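PDB 7DWN: predicted DNA-binding transcriptional regulator from Aliivibrio fischeri ES114, which probably binds cis-regulatory DNA as a LysR-type transcription factor and thereby controls the expression of its target genes. Local coordinates for residues Y201-Q212 with Q260-Y268; F11-F20 with L49-L59. All coordinates share one frame; numbering follows the deposited sequence.

Interaction 1 of 2, residues Y201-Q212 with Q260-Y268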
loop_
_atom_site.group_PDB
_atom_site.type_symbol
_atom_site.label_atom_id
_atom_site.label_comp_id
_atom_site.label_asym_id
_atom_site.label_seq_id
_atom_site.Cartn_x
_atom_site.Cartn_y
_atom_site.Cartn_z
ATOM N N TYR A 201 -3.969 7.669 -26.834
ATOM C CA TYR A 201 -3.021 8.316 -27.735
ATOM C C TYR A 201 -3.631 8.539 -29.118
ATOM O O TYR A 201 -3.678 9.671 -29.618
ATOM C CB TYR A 201 -1.746 7.471 -27.812
ATOM C CG TYR A 201 -0.790 7.868 -28.908
ATOM C CD1 TYR A 201 -0.020 9.017 -28.804
ATOM C CD2 TYR A 201 -0.642 7.078 -30.041
ATOM C CE1 TYR A 201 0.859 9.375 -29.802
ATOM C CE2 TYR A 201 0.235 7.427 -31.044
ATOM C CZ TYR A 201 0.982 8.576 -30.920
ATOM O OH TYR A 201 1.858 8.929 -31.913
ATOM N N MET A 202 -4.130 7.467 -29.742
ATOM C CA MET A 202 -4.730 7.591 -31.070
ATOM C C MET A 202 -5.987 8.459 -31.037
ATOM O O MET A 202 -6.247 9.230 -31.974
ATOM C CB MET A 202 -5.038 6.202 -31.634
ATOM C CG MET A 202 -3.798 5.340 -31.846
ATOM S SD MET A 202 -4.162 3.756 -32.627
ATOM C CE MET A 202 -2.520 3.224 -33.107
ATOM N N GLY A 203 -6.776 8.353 -29.965
ATOM C CA GLY A 203 -7.922 9.236 -29.815
ATOM C C GLY A 203 -7.519 10.693 -29.693
ATOM O O GLY A 203 -8.155 11.576 -30.281
ATOM N N ARG A 204 -6.452 10.966 -28.934
ATOM C CA ARG A 204 -5.941 12.330 -28.848
ATOM C C ARG A 204 -5.446 12.825 -30.201
ATOM O O ARG A 204 -5.503 14.028 -30.477
ATOM C CB ARG A 204 -4.824 12.416 -27.804
ATOM C CG ARG A 204 -5.327 12.408 -26.366
ATOM C CD ARG A 204 -4.207 12.620 -25.350
ATOM N NE ARG A 204 -3.448 11.402 -25.074
ATOM C CZ ARG A 204 -2.185 11.205 -25.439
ATOM N NH1 ARG A 204 -1.528 12.152 -26.097
ATOM N NH2 ARG A 204 -1.574 10.065 -25.141
ATOM N N GLN A 205 -4.968 11.920 -31.060
ATOM C CA GLN A 205 -4.577 12.349 -32.400
ATOM C C GLN A 205 -5.797 12.679 -33.257
ATOM O O GLN A 205 -5.789 13.669 -34.000
ATOM C CB GLN A 205 -3.717 11.279 -33.073
ATOM C CG GLN A 205 -2.487 10.868 -32.273
ATOM C CD GLN A 205 -1.735 12.048 -31.688
ATOM O OE1 GLN A 205 -1.352 12.975 -32.403
ATOM N NE2 GLN A 205 -1.522 12.020 -30.377
ATOM N N VAL A 206 -6.855 11.868 -33.171
ATOM C CA VAL A 206 -8.066 12.142 -33.948
ATOM C C VAL A 206 -8.720 13.448 -33.496
ATOM O O VAL A 206 -9.311 14.184 -34.309
ATOM C CB VAL A 206 -9.045 10.952 -33.850
ATOM C CG1 VAL A 206 -10.360 11.266 -34.554
ATOM C CG2 VAL A 206 -8.414 9.702 -34.439
ATOM N N GLU A 207 -8.610 13.763 -32.203
ATOM C CA GLU A 207 -9.180 14.998 -31.676
ATOM C C GLU A 207 -8.613 16.243 -32.353
ATOM O O GLU A 207 -9.255 17.298 -32.324
ATOM C CB GLU A 207 -8.945 15.070 -30.163
ATOM C CG GLU A 207 -9.752 16.139 -29.446
ATOM C CD GLU A 207 -11.236 15.827 -29.409
ATOM O OE1 GLU A 207 -11.608 14.649 -29.596
ATOM O OE2 GLU A 207 -12.033 16.762 -29.190
ATOM N N ILE A 208 -7.432 16.142 -32.969
ATOM C CA ILE A 208 -6.821 17.307 -33.605
ATOM C C ILE A 208 -7.630 17.749 -34.818
ATOM O O ILE A 208 -7.819 18.948 -35.052
ATOM C CB ILE A 208 -5.358 16.999 -33.978
ATOM C CG1 ILE A 208 -4.514 16.821 -32.715
ATOM C CG2 ILE A 208 -4.777 18.098 -34.858
ATOM C CD1 ILE A 208 -4.466 18.051 -31.836
ATOM N N ILE A 209 -8.130 16.795 -35.601
ATOM C CA ILE A 209 -8.838 17.090 -36.840
ATOM C C ILE A 209 -10.338 16.859 -36.709
ATOM O O ILE A 209 -11.057 16.927 -37.712
ATOM C CB ILE A 209 -8.262 16.285 -38.016
ATOM C CG1 ILE A 209 -8.224 14.790 -37.684
ATOM C CG2 ILE A 209 -6.876 16.791 -38.380
ATOM C CD1 ILE A 209 -9.465 14.027 -38.099
ATOM N N ARG A 210 -10.824 16.551 -35.500
ATOM C CA ARG A 210 -12.264 16.374 -35.296
ATOM C C ARG A 210 -13.112 17.464 -35.963
ATOM O O ARG A 210 -14.151 17.161 -36.563
ATOM C CB ARG A 210 -12.577 16.315 -33.802
ATOM C CG ARG A 210 -13.947 15.739 -33.516
ATOM C CD ARG A 210 -14.131 15.421 -32.048
ATOM N NE ARG A 210 -15.317 14.599 -31.837
ATOM C CZ ARG A 210 -16.552 15.079 -31.743
ATOM N NH1 ARG A 210 -16.768 16.384 -31.836
ATOM N NH2 ARG A 210 -17.574 14.256 -31.552
ATOM N N GLU A 211 -12.697 18.734 -35.877
ATOM C CA GLU A 211 -13.548 19.816 -36.380
ATOM C C GLU A 211 -13.665 19.833 -37.900
ATOM O O GLU A 211 -14.565 20.496 -38.429
ATOM C CB GLU A 211 -13.038 21.181 -35.911
ATOM C CG GLU A 211 -13.306 21.506 -34.448
ATOM C CD GLU A 211 -14.780 21.473 -34.089
ATOM O OE1 GLU A 211 -15.130 20.813 -33.087
ATOM O OE2 GLU A 211 -15.589 22.099 -34.807
ATOM N N GLN A 212 -12.787 19.134 -38.610
ATOM C CA GLN A 212 -12.786 19.141 -40.067
ATOM C C GLN A 212 -13.751 18.129 -40.670
ATOM O O GLN A 212 -13.839 18.037 -41.898
ATOM C CB GLN A 212 -11.373 18.870 -40.592
ATOM C CG GLN A 212 -10.306 19.797 -40.032
ATOM C CD GLN A 212 -8.942 19.547 -40.648
ATOM O OE1 GLN A 212 -8.783 18.671 -41.498
ATOM N NE2 GLN A 212 -7.949 20.319 -40.222
ATOM N N GLN A 260 -5.650 14.165 -47.395
ATOM C CA GLN A 260 -4.316 13.910 -46.862
ATOM C C GLN A 260 -4.111 14.602 -45.521
ATOM O O GLN A 260 -3.369 14.100 -44.668
ATOM C CB GLN A 260 -3.251 14.358 -47.864
ATOM C CG GLN A 260 -1.835 13.935 -47.496
ATOM C CD GLN A 260 -1.631 12.433 -47.577
ATOM O OE1 GLN A 260 -2.214 11.761 -48.429
ATOM N NE2 GLN A 260 -0.799 11.899 -46.688
ATOM N N SER A 261 -4.767 15.746 -45.309
ATOM C CA SER A 261 -4.697 16.420 -44.019
ATOM C C SER A 261 -5.421 15.650 -42.922
ATOM O O SER A 261 -5.210 15.937 -41.739
ATOM C CB SER A 261 -5.271 17.832 -44.135
ATOM O OG SER A 261 -6.582 17.805 -44.670
ATOM N N LEU A 262 -6.271 14.685 -43.284
ATOM C CA LEU A 262 -6.914 13.835 -42.289
ATOM C C LEU A 262 -6.033 12.670 -41.861
ATOM O O LEU A 262 -6.263 12.100 -40.790
ATOM C CB LEU A 262 -8.248 13.305 -42.822
ATOM C CG LEU A 262 -9.338 14.345 -43.092
ATOM C CD1 LEU A 262 -10.631 13.672 -43.524
ATOM C CD2 LEU A 262 -9.568 15.216 -41.867
ATOM N N ARG A 263 -5.040 12.304 -42.670
ATOM C CA ARG A 263 -4.083 11.274 -42.281
ATOM C C ARG A 263 -3.168 11.823 -41.194
ATOM O O ARG A 263 -2.479 12.827 -41.407
ATOM C CB ARG A 263 -3.275 10.820 -43.495
ATOM C CG ARG A 263 -4.112 10.256 -44.636
ATOM C CD ARG A 263 -3.227 9.805 -45.790
ATOM N NE ARG A 263 -3.958 9.051 -46.806
ATOM C CZ ARG A 263 -4.479 9.583 -47.907
ATOM N NH1 ARG A 263 -4.354 10.881 -48.141
ATOM N NH2 ARG A 263 -5.124 8.819 -48.778
ATOM N N LEU A 264 -3.154 11.173 -40.030
ATOM C CA LEU A 264 -2.491 11.765 -38.872
ATOM C C LEU A 264 -1.212 11.019 -38.534
ATOM O O LEU A 264 -1.239 9.789 -38.432
ATOM C CB LEU A 264 -3.431 11.752 -37.665
ATOM C CG LEU A 264 -4.774 12.446 -37.883
ATOM C CD1 LEU A 264 -5.777 11.990 -36.839
ATOM C CD2 LEU A 264 -4.605 13.955 -37.844
ATOM N N PRO A 265 -0.086 11.697 -38.335
ATOM C CA PRO A 265 1.145 10.974 -37.994
ATOM C C PRO A 265 1.102 10.420 -36.577
ATOM O O PRO A 265 0.577 11.050 -35.657
ATOM C CB PRO A 265 2.236 12.041 -38.146
ATOM C CG PRO A 265 1.531 13.325 -37.898
ATOM C CD PRO A 265 0.144 13.147 -38.460
ATOM N N ILE A 266 1.652 9.214 -36.417
ATOM C CA ILE A 266 1.886 8.600 -35.115
ATOM C C ILE A 266 3.269 7.961 -35.146
ATOM O O ILE A 266 3.814 7.663 -36.208
ATOM C CB ILE A 266 0.816 7.546 -34.739
ATOM C CG1 ILE A 266 0.680 6.489 -35.840
ATOM C CG2 ILE A 266 -0.524 8.208 -34.450
ATOM C CD1 ILE A 266 -0.284 5.365 -35.487
ATOM N N GLU A 267 3.843 7.763 -33.963
ATOM C CA GLU A 267 5.161 7.157 -33.830
ATOM C C GLU A 267 5.101 6.089 -32.752
ATOM O O GLU A 267 4.385 6.251 -31.760
ATOM C CB GLU A 267 6.224 8.199 -33.459
ATOM C CG GLU A 267 6.314 9.376 -34.410
ATOM C CD GLU A 267 6.989 10.574 -33.778
ATOM O OE1 GLU A 267 7.390 10.475 -32.598
ATOM O OE2 GLU A 267 7.112 11.617 -34.456
ATOM N N TYR A 268 5.843 4.995 -32.929
ATOM C CA TYR A 268 5.935 4.036 -31.837
ATOM C C TYR A 268 7.389 3.728 -31.503
ATOM O O TYR A 268 8.275 3.777 -32.362
ATOM C CB TYR A 268 5.142 2.740 -32.106
ATOM C CG TYR A 268 5.335 2.088 -33.449
ATOM C CD1 TYR A 268 4.551 2.453 -34.535
ATOM C CD2 TYR A 268 6.263 1.072 -33.620
ATOM C CE1 TYR A 268 4.708 1.846 -35.761
ATOM C CE2 TYR A 268 6.427 0.456 -34.844
ATOM C CZ TYR A 268 5.646 0.848 -35.912
ATOM O OH TYR A 268 5.803 0.241 -37.137
HETATM O O HOH W 1 -0.998 12.977 -34.998
#

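Interaction 2 of 2, residues F11-F20 with L49-L59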
loop_
_atom_site.group_PDB
_atom_site.type_symbol
_atom_site.label_atom_id
_atom_site.label_comp_id
_atom_site.label_asym_id
_atom_site.label_seq_id
_atom_site.Cartn_x
_atom_site.Cartn_y
_atom_site.Cartn_z
ATOM N N PHE A 11 5.303 -26.769 11.543
ATOM C CA PHE A 11 4.794 -26.046 12.699
ATOM C C PHE A 11 3.405 -25.474 12.440
ATOM O O PHE A 11 2.561 -25.467 13.341
ATOM C CB PHE A 11 5.762 -24.934 13.093
ATOM C CG PHE A 11 5.328 -24.162 14.297
ATOM C CD1 PHE A 11 5.411 -24.725 15.560
ATOM C CD2 PHE A 11 4.828 -22.878 14.171
ATOM C CE1 PHE A 11 5.007 -24.019 16.676
ATOM C CE2 PHE A 11 4.422 -22.165 15.282
ATOM C CZ PHE A 11 4.513 -22.735 16.537
ATOM N N LEU A 12 3.142 -24.994 11.221
ATOM C CA LEU A 12 1.806 -24.483 10.918
ATOM C C LEU A 12 0.755 -25.588 11.028
ATOM O O LEU A 12 -0.312 -25.398 11.635
ATOM C CB LEU A 12 1.783 -23.848 9.526
ATOM C CG LEU A 12 2.580 -22.551 9.353
ATOM C CD1 LEU A 12 2.652 -22.144 7.887
ATOM C CD2 LEU A 12 1.976 -21.431 10.187
ATOM N N VAL A 13 1.046 -26.760 10.456
ATOM C CA VAL A 13 0.101 -27.873 10.542
ATOM C C VAL A 13 -0.098 -28.294 11.994
ATOM O O VAL A 13 -1.232 -28.531 12.439
ATOM C CB VAL A 13 0.575 -29.048 9.667
ATOM C CG1 VAL A 13 -0.286 -30.273 9.917
ATOM C CG2 VAL A 13 0.536 -28.658 8.196
ATOM N N LEU A 14 0.997 -28.385 12.756
ATOM C CA LEU A 14 0.890 -28.735 14.169
ATOM C C LEU A 14 0.046 -27.720 14.928
ATOM O O LEU A 14 -0.722 -28.087 15.825
ATOM C CB LEU A 14 2.282 -28.844 14.790
ATOM C CG LEU A 14 2.337 -29.164 16.285
ATOM C CD1 LEU A 14 1.812 -30.567 16.551
ATOM C CD2 LEU A 14 3.753 -29.005 16.815
ATOM N N ALA A 15 0.170 -26.438 14.580
ATOM C CA ALA A 15 -0.627 -25.410 15.237
ATOM C C ALA A 15 -2.102 -25.544 14.893
ATOM O O ALA A 15 -2.961 -25.214 15.719
ATOM C CB ALA A 15 -0.114 -24.023 14.852
ATOM N N LYS A 16 -2.420 -26.016 13.685
ATOM C CA LYS A 16 -3.827 -26.239 13.365
ATOM C C LYS A 16 -4.385 -27.436 14.128
ATOM O O LYS A 16 -5.379 -27.316 14.854
ATOM C CB LYS A 16 -4.038 -26.430 11.862
ATOM C CG LYS A 16 -5.523 -26.505 11.504
ATOM C CD LYS A 16 -5.777 -27.206 10.180
ATOM C CE LYS A 16 -7.275 -27.351 9.930
ATOM N NZ LYS A 16 -7.582 -28.137 8.704
ATOM N N VAL A 17 -3.765 -28.610 13.978
ATOM C CA VAL A 17 -4.375 -29.821 14.525
ATOM C C VAL A 17 -4.035 -30.074 15.991
ATOM O O VAL A 17 -4.714 -30.886 16.637
ATOM C CB VAL A 17 -3.993 -31.064 13.699
ATOM C CG1 VAL A 17 -4.426 -30.888 12.251
ATOM C CG2 VAL A 17 -2.504 -31.328 13.798
ATOM N N LYS A 18 -3.006 -29.416 16.529
ATOM C CA LYS A 18 -2.645 -29.508 17.948
ATOM C C LYS A 18 -2.387 -30.946 18.393
ATOM O O LYS A 18 -2.625 -31.301 19.550
ATOM C CB LYS A 18 -3.712 -28.856 18.834
ATOM C CG LYS A 18 -3.877 -27.363 18.596
ATOM C CD LYS A 18 -4.901 -26.746 19.534
ATOM C CE LYS A 18 -5.005 -25.244 19.312
ATOM N NZ LYS A 18 -6.004 -24.602 20.212
ATOM N N ASN A 19 -1.894 -31.787 17.484
ATOM C CA ASN A 19 -1.520 -33.154 17.823
ATOM C C ASN A 19 -0.334 -33.562 16.964
ATOM O O ASN A 19 -0.361 -33.378 15.745
ATOM C CB ASN A 19 -2.687 -34.126 17.617
ATOM C CG ASN A 19 -2.372 -35.529 18.114
ATOM O OD1 ASN A 19 -1.768 -36.330 17.401
ATOM N ND2 ASN A 19 -2.782 -35.829 19.343
ATOM N N PHE A 20 0.694 -34.127 17.603
ATOM C CA PHE A 20 1.930 -34.449 16.894
ATOM C C PHE A 20 1.714 -35.543 15.854
ATOM O O PHE A 20 2.187 -35.430 14.718
ATOM C CB PHE A 20 3.014 -34.860 17.893
ATOM C CG PHE A 20 3.862 -33.717 18.376
ATOM C CD1 PHE A 20 3.392 -32.843 19.342
ATOM C CD2 PHE A 20 5.134 -33.515 17.860
ATOM C CE1 PHE A 20 4.173 -31.792 19.785
ATOM C CE2 PHE A 20 5.919 -32.467 18.299
ATOM C CZ PHE A 20 5.437 -31.604 19.262
ATOM N N LEU A 49 8.579 -23.758 21.228
ATOM C CA LEU A 49 7.405 -23.229 20.549
ATOM C C LEU A 49 6.122 -23.948 20.937
ATOM O O LEU A 49 5.035 -23.466 20.601
ATOM C CB LEU A 49 7.591 -23.316 19.029
ATOM C CG LEU A 49 8.830 -22.626 18.454
ATOM C CD1 LEU A 49 8.938 -22.872 16.957
ATOM C CD2 LEU A 49 8.801 -21.136 18.755
ATOM N N VAL A 50 6.220 -25.067 21.648
ATOM C CA VAL A 50 5.084 -25.956 21.866
ATOM C C VAL A 50 5.252 -26.644 23.212
ATOM O O VAL A 50 6.354 -27.065 23.575
ATOM C CB VAL A 50 4.968 -26.981 20.714
ATOM C CG1 VAL A 50 4.424 -28.308 21.211
ATOM C CG2 VAL A 50 4.100 -26.430 19.592
ATOM N N ASP A 51 4.153 -26.749 23.958
ATOM C CA ASP A 51 4.116 -27.542 25.183
ATOM C C ASP A 51 3.704 -28.963 24.812
ATOM O O ASP A 51 2.559 -29.203 24.416
ATOM C CB ASP A 51 3.152 -26.933 26.200
ATOM C CG ASP A 51 3.212 -27.626 27.552
ATOM O OD1 ASP A 51 4.047 -28.539 27.726
ATOM O OD2 ASP A 51 2.422 -27.256 28.446
ATOM N N ARG A 52 4.639 -29.903 24.940
ATOM C CA ARG A 52 4.419 -31.286 24.541
ATOM C C ARG A 52 3.775 -32.138 25.625
ATOM O O ARG A 52 3.343 -33.258 25.332
ATOM C CB ARG A 52 5.744 -31.933 24.128
ATOM C CG ARG A 52 6.395 -31.317 22.908
ATOM C CD ARG A 52 7.788 -31.885 22.704
ATOM N NE ARG A 52 8.395 -31.420 21.462
ATOM C CZ ARG A 52 8.980 -30.237 21.315
ATOM N NH1 ARG A 52 9.036 -29.390 22.335
ATOM N NH2 ARG A 52 9.507 -29.898 20.146
ATOM N N LYS A 53 3.700 -31.646 26.859
ATOM C CA LYS A 53 3.231 -32.438 27.988
ATOM C C LYS A 53 1.726 -32.352 28.204
ATOM O O LYS A 53 1.227 -32.881 29.202
ATOM C CB LYS A 53 3.954 -32.001 29.265
ATOM C CG LYS A 53 5.462 -32.176 29.220
ATOM C CD LYS A 53 6.124 -31.596 30.459
ATOM C CE LYS A 53 6.591 -30.165 30.228
ATOM N NZ LYS A 53 5.483 -29.227 29.894
ATOM N N SER A 54 0.994 -31.707 27.302
ATOM C CA SER A 54 -0.430 -31.477 27.489
ATOM C C SER A 54 -1.213 -31.923 26.265
ATOM O O SER A 54 -0.760 -31.751 25.130
ATOM C CB SER A 54 -0.712 -29.995 27.769
ATOM O OG SER A 54 -0.385 -29.188 26.650
ATOM N N LYS A 55 -2.391 -32.491 26.506
ATOM C CA LYS A 55 -3.335 -32.839 25.452
ATOM C C LYS A 55 -4.586 -31.991 25.632
ATOM O O LYS A 55 -5.219 -32.053 26.701
ATOM C CB LYS A 55 -3.689 -34.328 25.501
ATOM C CG LYS A 55 -2.502 -35.248 25.271
ATOM C CD LYS A 55 -2.342 -35.640 23.809
ATOM C CE LYS A 55 -3.529 -36.464 23.339
ATOM N NZ LYS A 55 -3.221 -37.266 22.122
ATOM N N PRO A 56 -4.990 -31.189 24.637
ATOM C CA PRO A 56 -4.296 -31.071 23.352
ATOM C C PRO A 56 -3.013 -30.248 23.439
ATOM O O PRO A 56 -2.746 -29.613 24.459
ATOM C CB PRO A 56 -5.324 -30.369 22.454
ATOM C CG PRO A 56 -6.618 -30.366 23.239
ATOM C CD PRO A 56 -6.229 -30.394 24.665
ATOM N N ILE A 57 -2.223 -30.280 22.369
ATOM C CA ILE A 57 -0.962 -29.549 22.333
ATOM C C ILE A 57 -1.259 -28.053 22.321
ATOM O O ILE A 57 -1.969 -27.550 21.440
ATOM C CB ILE A 57 -0.132 -29.960 21.110
ATOM C CG1 ILE A 57 0.389 -31.391 21.278
ATOM C CG2 ILE A 57 1.000 -28.987 20.881
ATOM C CD1 ILE A 57 1.299 -31.578 22.475
ATOM N N GLU A 58 -0.724 -27.338 23.305
ATOM C CA GLU A 58 -0.876 -25.894 23.396
ATOM C C GLU A 58 0.359 -25.195 22.839
ATOM O O GLU A 58 1.467 -25.740 22.855
ATOM C CB GLU A 58 -1.106 -25.458 24.845
ATOM C CG GLU A 58 -2.426 -25.923 25.436
ATOM C CD GLU A 58 -2.602 -25.481 26.873
ATOM O OE1 GLU A 58 -1.617 -24.991 27.467
ATOM O OE2 GLU A 58 -3.723 -25.624 27.408
ATOM N N LEU A 59 0.153 -23.979 22.341
ATOM C CA LEU A 59 1.241 -23.159 21.828
ATOM C C LEU A 59 1.789 -22.272 22.937
ATOM O O LEU A 59 1.026 -21.615 23.652
ATOM C CB LEU A 59 0.770 -22.296 20.656
ATOM C CG LEU A 59 0.650 -22.969 19.289
ATOM C CD1 LEU A 59 0.160 -21.977 18.245
ATOM C CD2 LEU A 59 1.983 -23.562 18.878
#

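Interaction 1 of 2, residues Y201-Q212 with Q260-Y268
In the substrate-binding domain of this LysR-type regulator, helix 201-209 runs alongside the start of strand 264-272, in the opposite direction, and Tyr201 and Ile266 meet where the helix begins. The short axes approach to 9.1 Å and run nearly antiparallel, at 157°. Tyr201 carries its ring away from its own backbone N (chi1 168°) and out to the strand, where OH accepts a hydrogen bond from Glu267 N at 3.1 Å with an N-H...O angle of 159°. The ring meets Ile266 obliquely, CE2 to CG2 3.6 Å, while the methyl of Met202 comes to the other branch of that isoleucine, CE to CD1 3.9 Å.

Gln205 bends at chi2 and folds back on its own helix: NE2 donates to Tyr201 O, which also receives Gln205 N, and OE1 accepts from a water that donates to Pro265 O as well, 2.6 Å on each side. The amide is thus gripped at both ends. Farther along, Leu264 and Ile209 reach toward each other tip to tip, CD2 to CG2 3.7 Å, and Trp239 packs on both. Ile209 and Leu262 lie roughly at right angles, CD1 of the first 4.0 Å from CD2 of the second. Met202 N hydrogen-bonds a bound MES, probably from crystallisation, which may mark a pocket. Helix against mixed-sheet strand fits the periplasmic-binding-protein-like alpha/beta fold of LysR effector domains.

Interaction 2 of 2, residues F11-F20 with L49-L59
Phe20 and Val50 point at each other in the DNA-binding domain, where the first helix of the helix-turn-helix region packs against the hairpin that follows helix 31-45. From CB the Phe20 side chain leaves its helix at chi1 -91°, away from a staggered position, and sends the ring toward residues 50-57. CD1 meets Ile57 CG1 at 3.9 Å, near the ring plane, hence an edge contact. One atom on, CE1 touches Val50 CG1 at 3.8 Å, also at the edge. At the far end CZ lies 3.7 Å from Arg52 NE; ring and guanidinium planes are 40° apart, so the two groups are not stacked flat. Arg52 NH2 forms a salt bridge with Glu42, which holds that arginine beside the ring. Leu14 CD1 lies over one ring face, offset toward the rim.

Phe11 reaches the other end of the hairpin. Its CZ comes to Leu59 CD2 at 3.5 Å and its CE1 to Leu49 CB at 3.6 Å, with Leu49 CD1 above one face; Phe66 of helix 61-83 also touches this ring. Between the two phenylalanines, Leu14 CD2 meets Val50 CG2 at 3.8 Å.

A backbone bond ties the helix exit to the loop: Ile57 N donates to Lys18 O at 3.0 Å with an N-H...O angle of 156°. Lys18 has left the helix with positive phi, and the next residue, Asn19, is the N-cap of helix 20-26, its OD1 hydrogen-bonded to Ser21 OG and Gln22 N. Strands 50-51 and 58-59, short and weakly bonded, form a small antiparallel wing packed on the helices, the hallmark of the winged helix-turn-helix domain of LysR regulators.

Along the chain the contacts come in series: interaction 2 closes at residue 59, well before interaction 1 opens at residue 201. Their centres lie about 69 Å apart and their nearest atoms about 46 Å; the two contacts sit on opposite sides of the chain's centre and share no helix or sheet. Interaction 2 joins helix 5-17 to the two-stranded wing of the DNA-binding domain, whereas interaction 1 sets helix 201-209 against a strand of the mixed sheet in the substrate-binding domain. The long helix 61-83 follows the wing directly and leads away toward the second domain. This separation is consistent with DNA recognition and effector sensing being housed in distinct modules of a tetrameric LysR regulator.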